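Local coordinates for protein probable acetyltransferase (Thermus thermophilus, PDB 3EXN) that binds acetyl coenzyme A and, as a GNAT-family protein, probably transfers its acetyl group to an acceptor, at residues L12-V17 / R63-F68. Numbering follows the deposited sequence.
Sequences LDLAPV and RAFLLF
Asp13 and Phe68 exchange two backbone hydrogen bonds, Asp13 N to Phe68 O and Phe68 N to Asp13 O, both 2.9 Å, joining the edge strand 13-16 to strand 62-69 in the mixed GNAT sheet. The ladder continues through Ala15 and Leu66, but the return bond from Leu66 N to Ala15 O is bent and weak (129° at the hydrogen). Pro16 faces Phe65 in a non-hydrogen-bonded pair, where the missing N-H costs this ladder nothing; the next bond runs from Val17 N to Ala64 O, 3.1 Å.

Packing is tight on the face carrying Leu14 and Leu67, which lie side by side, Leu14 CG 3.7 Å from Leu67 CD2; Leu14 CB also lies 3.9 Å from Phe65 CD1. In Leu12, chi1 -168° sets CG anti to the backbone N, and CD1 beyond it lies 3.7 Å from Phe68 O. Helix 105-115 packs against Leu12, Phe65 and Leu67, so apolar groups suit this side, and Leu67 lies close to the acetyl-CoA-binding residues Leu94 and Ile96. On the other face Ala15, small enough to sit beside a ring, places CB at the edge of Phe68, 3.7 Å from CD2, while Leu24 of helix 22-30 touches both Phe68 and Leu66. Val17 CG1 rests 3.7 Å from Ala64 CB, where both side chains touch Leu56 of helix 46-57.

On the looser solvent side, exposed Asp13 contributes mainly backbone, and Pro16 turns its side chain away, CG coming only within 4.2 Å of Phe65 CE1 although its backbone is close. Directional bonding thus comes from the main chain, which sets the register, while the side chains add apolar packing.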
loop_
_atom_site.group_PDB
_atom_site.type_symbol
_atom_site.label_atom_id
_atom_site.label_comp_id
_atom_site.label_asym_id
_atom_site.label_seq_id
_atom_site.Cartn_x
_atom_site.Cartn_y
_atom_site.Cartn_z
ATOM N N LEU A 12 -8.925 5.186 -11.154
ATOM C CA LEU A 12 -7.556 4.862 -10.794
ATOM C C LEU A 12 -7.360 3.442 -11.262
ATOM O O LEU A 12 -8.138 2.569 -10.862
ATOM C CB LEU A 12 -7.411 4.978 -9.251
ATOM C CG LEU A 12 -6.063 4.974 -8.591
ATOM C CD1 LEU A 12 -5.225 6.232 -8.920
ATOM C CD2 LEU A 12 -6.306 4.761 -7.110
ATOM N N ASP A 13 -6.321 3.208 -12.057
ATOM C CA ASP A 13 -5.957 1.857 -12.514
ATOM C C ASP A 13 -4.891 1.175 -11.651
ATOM O O ASP A 13 -3.885 1.789 -11.267
ATOM C CB ASP A 13 -5.484 1.899 -13.939
ATOM C CG ASP A 13 -6.560 2.436 -14.893
ATOM O OD1 ASP A 13 -7.766 2.149 -14.665
ATOM O OD2 ASP A 13 -6.192 3.133 -15.861
ATOM N N LEU A 14 -5.104 -0.106 -11.387
ATOM C CA LEU A 14 -4.190 -0.865 -10.536
ATOM C C LEU A 14 -3.414 -1.783 -11.483
ATOM O O LEU A 14 -3.980 -2.783 -11.941
ATOM C CB LEU A 14 -5.002 -1.679 -9.510
ATOM C CG LEU A 14 -5.365 -0.999 -8.181
ATOM C CD1 LEU A 14 -6.217 0.270 -8.349
ATOM C CD2 LEU A 14 -6.069 -1.959 -7.304
ATOM N N ALA A 15 -2.171 -1.372 -11.793
ATOM C CA ALA A 15 -1.247 -2.072 -12.703
ATOM C C ALA A 15 -0.309 -2.986 -11.887
ATOM O O ALA A 15 0.511 -2.516 -11.119
ATOM C CB ALA A 15 -0.397 -1.046 -13.516
ATOM N N PRO A 16 -0.387 -4.289 -12.096
ATOM C CA PRO A 16 0.594 -5.144 -11.421
ATOM C C PRO A 16 2.034 -4.737 -11.671
ATOM O O PRO A 16 2.412 -4.418 -12.833
ATOM C CB PRO A 16 0.319 -6.525 -12.013
ATOM C CG PRO A 16 -1.085 -6.472 -12.389
ATOM C CD PRO A 16 -1.271 -5.088 -12.960
ATOM N N VAL A 17 2.822 -4.701 -10.582
ATOM C CA VAL A 17 4.206 -4.218 -10.607
ATOM C C VAL A 17 5.159 -5.368 -11.022
ATOM O O VAL A 17 4.939 -6.536 -10.674
ATOM C CB VAL A 17 4.604 -3.581 -9.248
ATOM C CG1 VAL A 17 4.980 -4.653 -8.235
ATOM C CG2 VAL A 17 5.732 -2.529 -9.401
ATOM N N ARG A 63 0.512 -9.340 -3.843
ATOM C CA ARG A 63 -0.319 -8.582 -4.758
ATOM C C ARG A 63 0.086 -7.120 -4.649
ATOM O O ARG A 63 -0.328 -6.419 -3.695
ATOM C CB ARG A 63 -1.791 -8.744 -4.446
ATOM C CG ARG A 63 -2.353 -10.170 -4.711
ATOM C CD ARG A 63 -2.413 -10.566 -6.190
ATOM N NE ARG A 63 -2.928 -11.955 -6.359
ATOM C CZ ARG A 63 -2.194 -13.064 -6.232
ATOM N NH1 ARG A 63 -2.764 -14.272 -6.415
ATOM N NH2 ARG A 63 -0.910 -12.992 -5.862
ATOM N N ALA A 64 0.939 -6.692 -5.569
ATOM C CA ALA A 64 1.471 -5.339 -5.534
ATOM C C ALA A 64 1.217 -4.631 -6.856
ATOM O O ALA A 64 1.333 -5.261 -7.932
ATOM C CB ALA A 64 3.009 -5.342 -5.188
ATOM N N PHE A 65 0.880 -3.340 -6.756
ATOM C CA PHE A 65 0.418 -2.545 -7.900
ATOM C C PHE A 65 0.996 -1.155 -7.888
ATOM O O PHE A 65 1.005 -0.481 -6.835
ATOM C CB PHE A 65 -1.106 -2.385 -7.843
ATOM C CG PHE A 65 -1.839 -3.663 -7.704
ATOM C CD1 PHE A 65 -2.286 -4.369 -8.838
ATOM C CD2 PHE A 65 -2.072 -4.179 -6.433
ATOM C CE1 PHE A 65 -2.979 -5.580 -8.693
ATOM C CE2 PHE A 65 -2.756 -5.389 -6.281
ATOM C CZ PHE A 65 -3.182 -6.102 -7.420
ATOM N N LEU A 66 1.440 -0.679 -9.055
ATOM C CA LEU A 66 1.500 0.753 -9.275
ATOM C C LEU A 66 0.087 1.324 -9.534
ATOM O O LEU A 66 -0.725 0.699 -10.228
ATOM C CB LEU A 66 2.419 1.079 -10.446
ATOM C CG LEU A 66 3.869 1.373 -10.125
ATOM C CD1 LEU A 66 4.571 1.497 -11.476
ATOM C CD2 LEU A 66 4.096 2.663 -9.284
ATOM N N LEU A 67 -0.198 2.488 -8.972
ATOM C CA LEU A 67 -1.508 3.171 -9.093
ATOM C C LEU A 67 -1.398 4.269 -10.107
ATOM O O LEU A 67 -0.519 5.128 -10.006
ATOM C CB LEU A 67 -1.996 3.663 -7.719
ATOM C CG LEU A 67 -2.003 2.643 -6.582
ATOM C CD1 LEU A 67 -2.495 3.285 -5.274
ATOM C CD2 LEU A 67 -2.842 1.427 -6.909
ATOM N N PHE A 68 -2.227 4.180 -11.156
ATOM C CA PHE A 68 -2.093 5.069 -12.305
ATOM C C PHE A 68 -3.323 5.923 -12.481
ATOM O O PHE A 68 -4.440 5.445 -12.397
ATOM C CB PHE A 68 -1.835 4.296 -13.616
ATOM C CG PHE A 68 -0.374 3.901 -13.830
ATOM C CD1 PHE A 68 0.555 4.792 -14.376
ATOM C CD2 PHE A 68 0.047 2.612 -13.522
ATOM C CE1 PHE A 68 1.896 4.416 -14.587
ATOM C CE2 PHE A 68 1.404 2.191 -13.761
ATOM C CZ PHE A 68 2.326 3.093 -14.261
#